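Local coordinates for protein acid phosphatase (Mycobacterium tuberculosis, PDB 2A6P) that removes phosphate from a broad range of phosphomonoesters and can act in gluconeogenesis as a fructose-1,6-bisphosphatase, with negligible phosphoglycerate mutase activity, at residues W91-Y96 against H116-G121. Residues are numbered along the deposited sequence; the frame is centred on the assembly and turned at random.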
loop_
_atom_site.group_PDB
_atom_site.type_symbol
_atom_site.label_atom_id
_atom_site.label_comp_id
_atom_site.label_asym_id
_atom_site.label_seq_id
_atom_site.Cartn_x
_atom_site.Cartn_y
_atom_site.Cartn_z
ATOM N N TRP A 91 -9.202 6.871 -16.541
ATOM C CA TRP A 91 -8.381 6.880 -17.742
ATOM C C TRP A 91 -9.341 6.772 -18.925
ATOM O O TRP A 91 -10.217 5.920 -18.915
ATOM C CB TRP A 91 -7.457 5.652 -17.729
ATOM C CG TRP A 91 -6.276 5.717 -18.648
ATOM C CD1 TRP A 91 -6.284 6.012 -19.982
ATOM C CD2 TRP A 91 -4.903 5.455 -18.301
ATOM N NE1 TRP A 91 -5.006 5.954 -20.484
ATOM C CE2 TRP A 91 -4.138 5.615 -19.478
ATOM C CE3 TRP A 91 -4.248 5.102 -17.108
ATOM C CZ2 TRP A 91 -2.743 5.434 -19.500
ATOM C CZ3 TRP A 91 -2.855 4.921 -17.129
ATOM C CH2 TRP A 91 -2.123 5.090 -18.320
ATOM N N ASP A 92 -9.199 7.639 -19.924
ATOM C CA ASP A 92 -10.051 7.579 -21.120
ATOM C C ASP A 92 -9.607 6.364 -21.928
ATOM O O ASP A 92 -8.525 6.372 -22.508
ATOM C CB ASP A 92 -9.878 8.834 -21.966
ATOM C CG ASP A 92 -10.688 8.787 -23.251
ATOM O OD1 ASP A 92 -11.373 7.767 -23.500
ATOM O OD2 ASP A 92 -10.632 9.772 -24.013
ATOM N N TYR A 93 -10.437 5.326 -21.974
ATOM C CA TYR A 93 -10.073 4.100 -22.681
ATOM C C TYR A 93 -10.263 4.081 -24.186
ATOM O O TYR A 93 -9.928 3.094 -24.834
ATOM C CB TYR A 93 -10.804 2.907 -22.061
ATOM C CG TYR A 93 -10.453 2.695 -20.600
ATOM C CD1 TYR A 93 -11.389 2.940 -19.593
ATOM C CD2 TYR A 93 -9.177 2.256 -20.226
ATOM C CE1 TYR A 93 -11.070 2.751 -18.244
ATOM C CE2 TYR A 93 -8.841 2.065 -18.884
ATOM C CZ TYR A 93 -9.791 2.315 -17.897
ATOM O OH TYR A 93 -9.451 2.130 -16.577
ATOM N N GLY A 94 -10.787 5.162 -24.746
ATOM C CA GLY A 94 -10.986 5.206 -26.185
ATOM C C GLY A 94 -11.548 3.928 -26.794
ATOM O O GLY A 94 -12.605 3.450 -26.394
ATOM N N SER A 95 -10.824 3.358 -27.749
ATOM C CA SER A 95 -11.264 2.149 -28.443
ATOM C C SER A 95 -11.494 0.941 -27.535
ATOM O O SER A 95 -12.307 0.069 -27.845
ATOM C CB SER A 95 -10.233 1.760 -29.513
ATOM O OG SER A 95 -9.865 2.863 -30.329
ATOM N N TYR A 96 -10.771 0.885 -26.420
ATOM C CA TYR A 96 -10.873 -0.238 -25.498
ATOM C C TYR A 96 -12.034 -0.173 -24.502
ATOM O O TYR A 96 -12.276 -1.115 -23.742
ATOM C CB TYR A 96 -9.545 -0.392 -24.756
ATOM C CG TYR A 96 -8.384 -0.820 -25.635
ATOM C CD1 TYR A 96 -7.082 -0.836 -25.137
ATOM C CD2 TYR A 96 -8.585 -1.234 -26.953
ATOM C CE1 TYR A 96 -6.010 -1.248 -25.917
ATOM C CE2 TYR A 96 -7.509 -1.651 -27.752
ATOM C CZ TYR A 96 -6.225 -1.655 -27.223
ATOM O OH TYR A 96 -5.153 -2.066 -27.993
ATOM N N HIS A 116 1.177 0.942 -22.287
ATOM C CA HIS A 116 0.666 1.161 -23.640
ATOM C C HIS A 116 -0.306 2.323 -23.823
ATOM O O HIS A 116 -0.226 3.065 -24.807
ATOM C CB HIS A 116 -0.022 -0.102 -24.158
ATOM C CG HIS A 116 0.838 -1.325 -24.127
ATOM N ND1 HIS A 116 0.732 -2.326 -25.067
ATOM C CD2 HIS A 116 1.803 -1.719 -23.264
ATOM C CE1 HIS A 116 1.599 -3.283 -24.788
ATOM N NE2 HIS A 116 2.261 -2.939 -23.698
ATOM N N GLY A 117 -1.232 2.482 -22.887
ATOM C CA GLY A 117 -2.210 3.539 -23.042
ATOM C C GLY A 117 -3.368 2.964 -23.849
ATOM O O GLY A 117 -3.434 1.745 -24.067
ATOM N N CYS A 118 -4.269 3.824 -24.317
ATOM C CA CYS A 118 -5.426 3.355 -25.071
ATOM C C CYS A 118 -5.591 4.053 -26.417
ATOM O O CYS A 118 -5.517 5.277 -26.506
ATOM C CB CYS A 118 -6.696 3.554 -24.240
ATOM S SG CYS A 118 -6.610 2.853 -22.573
ATOM N N PRO A 119 -5.820 3.273 -27.486
ATOM C CA PRO A 119 -5.996 3.855 -28.819
ATOM C C PRO A 119 -7.295 4.665 -28.917
ATOM O O PRO A 119 -8.386 4.156 -28.617
ATOM C CB PRO A 119 -5.975 2.632 -29.731
ATOM C CG PRO A 119 -6.522 1.543 -28.860
ATOM C CD PRO A 119 -5.850 1.798 -27.545
ATOM N N ALA A 120 -7.159 5.931 -29.323
ATOM C CA ALA A 120 -8.284 6.858 -29.458
ATOM C C ALA A 120 -8.719 7.385 -28.094
ATOM O O ALA A 120 -9.822 7.920 -27.955
ATOM C CB ALA A 120 -9.471 6.173 -30.157
ATOM N N GLY A 121 -7.852 7.216 -27.094
ATOM C CA GLY A 121 -8.130 7.678 -25.744
ATOM C C GLY A 121 -6.914 8.383 -25.163
ATOM O O GLY A 121 -6.161 9.017 -25.902
#
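P119 lays the CG-CD edge of its pyrrolidine over one face of the Y96 ring, the two side chains crossing at about a right angle. CD stands 3.5 Å from the ring centroid, only 17° off the normal, a CH-pi contact, while CG sits over CE2 and CZ. The Y96 hydroxyl is hydrogen-bonded to E108, and W111 meets the same tyrosine edge-to-face. The carbonyl of P119 is gripped twice by S95. The backbone N comes almost straight down the C=O direction at 2.7 Å, and OG donates at 2.6 Å from well above the carbonyl plane. Chi1 of -49° sets OG beside its own backbone N, which lets one residue supply both donors; the same OG lies against CB of A120. C118 directs its CB toward the other loop, 3.3 Å from O of Y93. Its SG, anti to the carbonyl carbon (chi1 -52°), reaches the edge of the Y93 ring, 3.5 Å from CD2, and also approaches the five-membered ring of W91 obliquely, a pair of sulfur-aromatic contacts. W91 is anchored through NE1 to the backbone O of E122. D92 folds back on its own chain in an Asx turn, OD1 accepting from N of G94 at 2.9 Å, and its carboxylate packs beside CA of G121. Where the two CA traces come nearest, 3.8 Å between CA of G94 and CA of G121, both residues are glycines, which lets CA of G121 make a CA-H...O contact of 3.5 Å with O of D92. The type II turn C118-G121 packs against the loop that follows E90, by similarity the proton donor/acceptor, and that loop places the Y93 side chain next to the glutamate. The contact joins the two ends of the excursion holding helices 101-105 and 113-116, beside the probable active site of the histidine phosphatase fold.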